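Side-chain contacts in ATP-dependent RNA helicase HrpB (Escherichia coli, PDB 6EUD), which hydrolyses ATP to ADP and phosphate as a DExH-box NTPase of the RNA helicase kind, and binds single-stranded RNA: residues 281-286 with 327-332; 303-308 with 517-522; 742-747 with 753-758. All coordinates share one frame; numbering follows the deposited sequence.

Contact 1: residues 281-286 with 327-332; sequences SLTIEG and AGRLEP
Thr283 and Arg329 meet at about a right angle, the hydroxyl facing the rim of the guanidinium group. OG1 of Thr283 lies 4.0 Å from NH2 of Arg329, near the guanidinium plane and at its edge; that separation is too long for a hydrogen bond, so the pair is an approach between polar groups. The arginine gets there by folding back: its chain bends at chi2 (-69°) and again at chi3, which swings the guanidinium toward the threonine. The second touch is apolar, with CD2 of Leu330 resting 4.2 Å from CA of Gly286, a methyl against bare backbone. The two touches together bury 115 Å², and no hydrogen bond crosses between the segments, which marks a shallow surface contact. Thr283 also packs on Thr32, a residue of the predicted ATP-binding loop, whose hydroxyl is hydrogen-bonded to the carbonyl O of Ser281; this places the contact beside the probable nucleotide site, at the face between the two helicase domains. Loop 281-286 joins strand 269-274 to strand 287-302, while 327-332 leads from helix 317-325 into strand 333-337, the parallel neighbour of 287-302 in the sheet of the second helicase domain.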
loop_
_atom_site.group_PDB
_atom_site.type_symbol
_atom_site.label_atom_id
_atom_site.label_comp_id
_atom_site.label_asym_id
_atom_site.label_seq_id
_atom_site.Cartn_x
_atom_site.Cartn_y
_atom_site.Cartn_z
ATOM N N SER A 281 6.898 5.411 24.392
ATOM C CA SER A 281 8.222 4.802 24.565
ATOM C C SER A 281 9.116 5.503 25.577
ATOM O O SER A 281 10.027 4.902 26.149
ATOM C CB SER A 281 8.961 4.761 23.229
ATOM O OG SER A 281 9.459 6.038 22.885
ATOM N N LEU A 282 8.865 6.787 25.776
ATOM C CA LEU A 282 9.712 7.597 26.630
ATOM C C LEU A 282 8.876 8.221 27.736
ATOM O O LEU A 282 7.751 8.676 27.502
ATOM C CB LEU A 282 10.416 8.666 25.797
ATOM C CG LEU A 282 11.794 9.146 26.230
ATOM C CD1 LEU A 282 12.647 7.973 26.666
ATOM C CD2 LEU A 282 12.435 9.852 25.055
ATOM N N THR A 283 9.418 8.219 28.943
ATOM C CA THR A 283 8.732 8.806 30.074
ATOM C C THR A 283 9.363 10.133 30.471
ATOM O O THR A 283 10.490 10.181 30.963
ATOM C CB THR A 283 8.717 7.839 31.265
ATOM O OG1 THR A 283 7.777 6.791 30.995
ATOM C CG2 THR A 283 8.326 8.547 32.553
ATOM N N ILE A 284 8.626 11.212 30.233
ATOM C CA ILE A 284 9.055 12.545 30.634
ATOM C C ILE A 284 8.430 12.879 31.988
ATOM O O ILE A 284 7.216 12.782 32.163
ATOM C CB ILE A 284 8.681 13.615 29.585
ATOM C CG1 ILE A 284 9.565 13.487 28.339
ATOM C CG2 ILE A 284 8.922 14.985 30.135
ATOM C CD1 ILE A 284 9.163 12.414 27.381
ATOM N N GLU A 285 9.268 13.250 32.948
ATOM C CA GLU A 285 8.798 13.465 34.305
ATOM C C GLU A 285 8.427 14.921 34.597
ATOM O O GLU A 285 8.834 15.829 33.885
ATOM C CB GLU A 285 9.857 12.991 35.288
ATOM C CG GLU A 285 10.293 11.573 35.040
ATOM C CD GLU A 285 11.568 11.251 35.763
ATOM O OE1 GLU A 285 12.197 10.232 35.415
ATOM O OE2 GLU A 285 11.943 12.019 36.679
ATOM N N GLY A 286 7.633 15.117 35.645
ATOM C CA GLY A 286 7.249 16.430 36.139
ATOM C C GLY A 286 6.160 17.095 35.317
ATOM O O GLY A 286 5.915 18.294 35.462
ATOM N N ALA A 327 -0.164 13.707 30.543
ATOM C CA ALA A 327 -0.354 14.789 31.508
ATOM C C ALA A 327 -0.890 14.271 32.849
ATOM O O ALA A 327 -1.182 15.058 33.739
ATOM C CB ALA A 327 -1.306 15.880 30.931
ATOM N N GLY A 328 -0.996 12.952 33.002
ATOM C CA GLY A 328 -1.706 12.377 34.130
ATOM C C GLY A 328 -0.926 11.326 34.887
ATOM O O GLY A 328 -1.516 10.492 35.556
ATOM N N ARG A 329 0.402 11.364 34.798
ATOM C CA ARG A 329 1.240 10.387 35.495
ATOM C C ARG A 329 1.608 10.886 36.889
ATOM O O ARG A 329 1.896 10.090 37.796
ATOM C CB ARG A 329 2.523 10.104 34.703
ATOM C CG ARG A 329 2.342 9.768 33.249
ATOM C CD ARG A 329 1.678 8.425 33.038
ATOM N NE ARG A 329 2.259 7.335 33.837
ATOM C CZ ARG A 329 3.401 6.704 33.548
ATOM N NH1 ARG A 329 3.845 5.723 34.330
ATOM N NH2 ARG A 329 4.113 7.061 32.484
ATOM N N LEU A 330 1.611 12.209 37.056
ATOM C CA LEU A 330 2.049 12.825 38.309
ATOM C C LEU A 330 0.905 13.212 39.260
ATOM O O LEU A 330 0.938 12.932 40.471
ATOM C CB LEU A 330 2.887 14.062 37.989
ATOM C CG LEU A 330 3.422 14.762 39.229
ATOM C CD1 LEU A 330 4.407 13.831 39.950
ATOM C CD2 LEU A 330 4.088 16.062 38.817
ATOM N N GLU A 331 -0.106 13.842 38.681
ATOM C CA GLU A 331 -1.200 14.467 39.405
ATOM C C GLU A 331 -2.272 14.716 38.348
ATOM O O GLU A 331 -2.001 14.513 37.162
ATOM C CB GLU A 331 -0.743 15.769 40.068
ATOM C CG GLU A 331 -0.148 16.804 39.103
ATOM C CD GLU A 331 0.366 18.070 39.799
ATOM O OE1 GLU A 331 -0.300 18.574 40.726
ATOM O OE2 GLU A 331 1.450 18.566 39.419
ATOM N N PRO A 332 -3.486 15.127 38.761
ATOM C CA PRO A 332 -4.493 15.541 37.773
ATOM C C PRO A 332 -3.949 16.619 36.851
ATOM O O PRO A 332 -3.351 17.605 37.321
ATOM C CB PRO A 332 -5.627 16.097 38.631
ATOM C CG PRO A 332 -5.495 15.347 39.916
ATOM C CD PRO A 332 -4.025 15.163 40.133
#

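Contact 2: residues 303-308 with 517-522; sequences PRTGLT and NGMGAM
OG1 of Thr305 is gripped by more than one group: the backbone N of Leu307 donates to it over 3.1 Å, closing an ST turn, and OE1 of Gln542 is a further hydrogen-bonding partner. With chi1 at 64° the hydroxyl sits between the backbone N and the carbonyl carbon, which leaves CG2 and CB to face Met519. The methionine comes from the other segment and crosses the threonine at about a right angle, its CE lying 3.7 Å from CG2 of Thr305. A bend at chi3 (-52°) turns that same methyl toward Leu307, whose CD1 is 3.8 Å from CE of Met519. The end of the thioether thus touches a threonine methyl and a leucine branch at once, and these buried apolar contacts carry the interface.

Beside them Asn517 forms an Asx turn of its own, the backbone N of Met519 donating to its OD1 over 3.2 Å from above the carbonyl plane, with a nearly straight N-H...O angle of 170°. The turn helps to hold the amide while its ND2 comes 3.2 Å from the carbonyl O of Thr305; the angle there is too poor for a hydrogen bond. Both turns therefore brace their own loops, and no hydrogen bond passes between them. The loop entering strand 307-314 of the second helicase domain is so laid against the turn that leads into strand 520-522 of a separate sheet, where Leu307 and Met519 both pack on Ala549 of strand 548-552 and Leu307 also touches Leu540 of strand 534-542.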
loop_
_atom_site.group_PDB
_atom_site.type_symbol
_atom_site.label_atom_id
_atom_site.label_comp_id
_atom_site.label_asym_id
_atom_site.label_seq_id
_atom_site.Cartn_x
_atom_site.Cartn_y
_atom_site.Cartn_z
ATOM N N PRO A 303 1.835 3.328 -4.615
ATOM C CA PRO A 303 1.924 2.247 -5.609
ATOM C C PRO A 303 2.071 2.738 -7.037
ATOM O O PRO A 303 2.577 1.995 -7.860
ATOM C CB PRO A 303 0.595 1.499 -5.448
ATOM C CG PRO A 303 -0.309 2.471 -4.813
ATOM C CD PRO A 303 0.561 3.293 -3.889
ATOM N N ARG A 304 1.639 3.957 -7.333
ATOM C CA ARG A 304 1.730 4.448 -8.705
ATOM C C ARG A 304 3.132 4.949 -9.037
ATOM O O ARG A 304 3.552 4.939 -10.191
ATOM C CB ARG A 304 0.686 5.538 -8.949
ATOM C CG ARG A 304 -0.757 4.996 -8.983
ATOM C CD ARG A 304 -1.802 6.112 -9.048
ATOM N NE ARG A 304 -1.509 7.162 -8.074
ATOM C CZ ARG A 304 -1.648 7.035 -6.755
ATOM N NH1 ARG A 304 -2.096 5.900 -6.229
ATOM N NH2 ARG A 304 -1.339 8.049 -5.957
ATOM N N THR A 305 3.871 5.370 -8.024
ATOM C CA THR A 305 5.234 5.839 -8.244
ATOM C C THR A 305 6.284 4.843 -7.748
ATOM O O THR A 305 7.452 4.953 -8.091
ATOM C CB THR A 305 5.483 7.193 -7.549
ATOM O OG1 THR A 305 5.368 7.040 -6.128
ATOM C CG2 THR A 305 4.481 8.235 -8.023
ATOM N N GLY A 306 5.862 3.878 -6.939
ATOM C CA GLY A 306 6.786 3.015 -6.227
ATOM C C GLY A 306 7.634 3.748 -5.206
ATOM O O GLY A 306 8.624 3.203 -4.735
ATOM N N LEU A 307 7.257 4.981 -4.857
ATOM C CA LEU A 307 8.051 5.750 -3.901
ATOM C C LEU A 307 7.396 5.784 -2.528
ATOM O O LEU A 307 6.174 5.703 -2.392
ATOM C CB LEU A 307 8.297 7.175 -4.403
ATOM C CG LEU A 307 9.134 7.269 -5.683
ATOM C CD1 LEU A 307 9.400 8.734 -6.027
ATOM C CD2 LEU A 307 10.461 6.475 -5.572
ATOM N N THR A 308 8.234 5.860 -1.506
ATOM C CA THR A 308 7.753 6.082 -0.165
ATOM C C THR A 308 8.037 7.531 0.220
ATOM O O THR A 308 9.161 8.019 0.066
ATOM C CB THR A 308 8.409 5.119 0.838
ATOM O OG1 THR A 308 8.166 3.770 0.418
ATOM C CG2 THR A 308 7.830 5.329 2.263
ATOM N N ASN A 517 8.866 5.528 -15.378
ATOM C CA ASN A 517 7.564 5.080 -14.912
ATOM C C ASN A 517 6.533 6.192 -15.129
ATOM O O ASN A 517 5.373 6.080 -14.731
ATOM C CB ASN A 517 7.637 4.652 -13.444
ATOM C CG ASN A 517 7.917 5.808 -12.517
ATOM O OD1 ASN A 517 8.156 6.933 -12.959
ATOM N ND2 ASN A 517 7.908 5.536 -11.213
ATOM N N GLY A 518 6.994 7.276 -15.750
ATOM C CA GLY A 518 6.122 8.327 -16.229
ATOM C C GLY A 518 6.023 9.524 -15.317
ATOM O O GLY A 518 5.483 10.556 -15.711
ATOM N N MET A 519 6.530 9.402 -14.097
ATOM C CA MET A 519 6.381 10.486 -13.135
ATOM C C MET A 519 7.433 11.577 -13.339
ATOM O O MET A 519 8.420 11.390 -14.059
ATOM C CB MET A 519 6.491 9.952 -11.723
ATOM C CG MET A 519 7.940 9.663 -11.367
ATOM S SD MET A 519 8.214 9.164 -9.669
ATOM C CE MET A 519 7.387 10.478 -8.754
ATOM N N GLY A 520 7.226 12.704 -12.666
ATOM C CA GLY A 520 8.129 13.836 -12.758
ATOM C C GLY A 520 9.163 13.876 -11.650
ATOM O O GLY A 520 8.859 13.656 -10.473
ATOM N N ALA A 521 10.397 14.163 -12.039
ATOM C CA ALA A 521 11.505 14.225 -11.096
ATOM C C ALA A 521 12.226 15.550 -11.251
ATOM O O ALA A 521 12.514 15.990 -12.371
ATOM C CB ALA A 521 12.470 13.058 -11.312
ATOM N N MET A 522 12.527 16.181 -10.124
ATOM C CA MET A 522 13.105 17.510 -10.153
ATOM C C MET A 522 14.497 17.563 -9.559
ATOM O O MET A 522 14.745 17.054 -8.463
ATOM C CB MET A 522 12.203 18.494 -9.410
ATOM C CG MET A 522 10.829 18.630 -10.035
ATOM S SD MET A 522 10.905 19.144 -11.760
ATOM C CE MET A 522 11.565 20.801 -11.625
#

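Contact 3: residues 742-747 with 753-758; sequences TNPTIA and LVLELL
ND2 of Asn743 donates to the carbonyl O of Leu753 over 3.0 Å, nearly straight at 166°, in the carbonyl plane and on a lone pair. The same nitrogen is 3.0 Å from O of Pro744, a more bent hydrogen bond within its own segment, and by these two bonds ND2 bridges the carbonyls of Pro744 and Leu753. The proline oxygen is itself a double acceptor, since the backbone N of Leu753 also donates to it over 3.0 Å. The placement of the amide follows from chi1 of -158°, which carries CG to the far side of CA from the backbone N. Around this polar knot lie three apolar touches: CB of Pro744 is 4.0 Å from CD1 of Leu753, CD of Pro744 is 4.1 Å from CD1 of Leu755, and CD1 of Ile746 meets CD2 of Leu753 at 3.9 Å, those last two side chains crossing at about a right angle.

Farther out, OD1 of Asn743 is hydrogen-bonded to the backbone N of Leu771, which holds the other end of the amide, while Tyr710 of strand 709-711 packs on Pro744 and Leu753. Replacing Asn743 by an alanine would probably leave the Leu753 carbonyl and the Leu771 amide without these partners. At this end of the antiparallel hairpin 745-746/751-758, a buried side-chain amide thus supplements backbone pairing, its polar atoms satisfied within a largely hydrocarbon setting.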
loop_
_atom_site.group_PDB
_atom_site.type_symbol
_atom_site.label_atom_id
_atom_site.label_comp_id
_atom_site.label_asym_id
_atom_site.label_seq_id
_atom_site.Cartn_x
_atom_site.Cartn_y
_atom_site.Cartn_z
ATOM N N THR A 742 -49.441 -13.651 -18.747
ATOM C CA THR A 742 -48.280 -13.341 -17.927
ATOM C C THR A 742 -47.261 -12.516 -18.691
ATOM O O THR A 742 -46.822 -12.905 -19.775
ATOM C CB THR A 742 -47.610 -14.627 -17.416
ATOM O OG1 THR A 742 -48.530 -15.347 -16.590
ATOM C CG2 THR A 742 -46.390 -14.303 -16.600
ATOM N N ASN A 743 -46.888 -11.375 -18.123
ATOM C CA ASN A 743 -45.871 -10.527 -18.727
ATOM C C ASN A 743 -44.627 -11.338 -19.108
ATOM O O ASN A 743 -44.084 -12.074 -18.285
ATOM C CB ASN A 743 -45.480 -9.388 -17.778
ATOM C CG ASN A 743 -44.860 -8.209 -18.511
ATOM O OD1 ASN A 743 -45.550 -7.234 -18.799
ATOM N ND2 ASN A 743 -43.565 -8.302 -18.839
ATOM N N PRO A 744 -44.198 -11.233 -20.370
ATOM C CA PRO A 744 -42.983 -11.915 -20.859
ATOM C C PRO A 744 -41.746 -11.635 -20.004
ATOM O O PRO A 744 -41.625 -10.553 -19.426
ATOM C CB PRO A 744 -42.797 -11.333 -22.274
ATOM C CG PRO A 744 -44.172 -10.942 -22.697
ATOM C CD PRO A 744 -44.926 -10.544 -21.453
ATOM N N THR A 745 -40.844 -12.608 -19.920
ATOM C CA THR A 745 -39.612 -12.433 -19.170
ATOM C C THR A 745 -38.456 -13.116 -19.862
ATOM O O THR A 745 -38.649 -14.087 -20.584
ATOM C CB THR A 745 -39.686 -13.001 -17.738
ATOM O OG1 THR A 745 -39.901 -14.417 -17.795
ATOM C CG2 THR A 745 -40.786 -12.339 -16.945
ATOM N N ILE A 746 -37.251 -12.607 -19.619
ATOM C CA ILE A 746 -36.038 -13.224 -20.120
ATOM C C ILE A 746 -35.104 -13.502 -18.941
ATOM O O ILE A 746 -35.514 -13.338 -17.792
ATOM C CB ILE A 746 -35.342 -12.325 -21.150
ATOM C CG1 ILE A 746 -34.939 -11.001 -20.496
ATOM C CG2 ILE A 746 -36.258 -12.076 -22.318
ATOM C CD1 ILE A 746 -34.333 -10.023 -21.461
ATOM N N ALA A 747 -33.861 -13.903 -19.231
ATOM C CA ALA A 747 -32.829 -14.104 -18.209
ATOM C C ALA A 747 -33.271 -15.110 -17.141
ATOM O O ALA A 747 -33.322 -14.786 -15.962
ATOM C CB ALA A 747 -32.449 -12.750 -17.563
ATOM N N LEU A 753 -39.919 -8.099 -19.477
ATOM C CA LEU A 753 -39.771 -7.135 -20.562
ATOM C C LEU A 753 -40.692 -5.939 -20.362
ATOM O O LEU A 753 -41.854 -6.086 -20.003
ATOM C CB LEU A 753 -40.053 -7.798 -21.915
ATOM C CG LEU A 753 -39.018 -8.855 -22.289
ATOM C CD1 LEU A 753 -39.422 -9.511 -23.559
ATOM C CD2 LEU A 753 -37.642 -8.222 -22.448
ATOM N N VAL A 754 -40.175 -4.745 -20.579
ATOM C CA VAL A 754 -41.059 -3.596 -20.573
ATOM C C VAL A 754 -41.751 -3.602 -21.926
ATOM O O VAL A 754 -41.089 -3.506 -22.956
ATOM C CB VAL A 754 -40.318 -2.254 -20.331
ATOM C CG1 VAL A 754 -41.261 -1.085 -20.544
ATOM C CG2 VAL A 754 -39.713 -2.206 -18.927
ATOM N N LEU A 755 -43.074 -3.753 -21.909
ATOM C CA LEU A 755 -43.871 -3.827 -23.130
ATOM C C LEU A 755 -44.309 -2.443 -23.555
ATOM O O LEU A 755 -44.983 -1.724 -22.815
ATOM C CB LEU A 755 -45.109 -4.703 -22.939
ATOM C CG LEU A 755 -44.935 -6.146 -22.477
ATOM C CD1 LEU A 755 -46.291 -6.859 -22.464
ATOM C CD2 LEU A 755 -43.953 -6.839 -23.405
ATOM N N GLU A 756 -43.917 -2.060 -24.755
ATOM C CA GLU A 756 -44.436 -0.835 -25.318
ATOM C C GLU A 756 -45.583 -1.200 -26.244
ATOM O O GLU A 756 -45.398 -1.511 -27.417
ATOM C CB GLU A 756 -43.315 -0.071 -26.002
ATOM C CG GLU A 756 -42.243 0.379 -24.977
ATOM C CD GLU A 756 -40.930 0.839 -25.620
ATOM O OE1 GLU A 756 -40.471 0.210 -26.599
ATOM O OE2 GLU A 756 -40.358 1.848 -25.158
ATOM N N LEU A 757 -46.777 -1.199 -25.670
ATOM C CA LEU A 757 -47.972 -1.670 -26.345
ATOM C C LEU A 757 -48.497 -0.635 -27.317
ATOM O O LEU A 757 -48.781 0.499 -26.944
ATOM C CB LEU A 757 -49.043 -2.042 -25.325
ATOM C CG LEU A 757 -48.634 -3.213 -24.431
ATOM C CD1 LEU A 757 -49.722 -3.591 -23.431
ATOM C CD2 LEU A 757 -48.289 -4.397 -25.315
ATOM N N LEU A 758 -48.626 -1.041 -28.570
ATOM C CA LEU A 758 -48.928 -0.119 -29.651
ATOM C C LEU A 758 -50.284 -0.426 -30.261
ATOM O O LEU A 758 -50.824 -1.517 -30.082
ATOM C CB LEU A 758 -47.833 -0.191 -30.717
ATOM C CG LEU A 758 -46.384 -0.171 -30.212
ATOM C CD1 LEU A 758 -45.436 -0.644 -31.307
ATOM C CD2 LEU A 758 -45.943 1.204 -29.716
#

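Contact 1 is a surface touch, whereas contacts 2 and 3 are largely buried. Contacts 1 and 2 share the second helicase domain through their segments 281-286, 327-332 and 303-308, yet their centres stand 43 Å apart: one lies beside the predicted nucleotide loop, the other where that domain meets a separate sheet much later in the chain. Contact 3, about 75 Å from contact 1 between centres, stays within a single hairpin of the C-terminal region. The chemistry follows the place: a long polar approach and one methyl on backbone at the surface, apolar methyls across a domain boundary, and cross-segment hydrogen bonds only in 742-747 with 753-758.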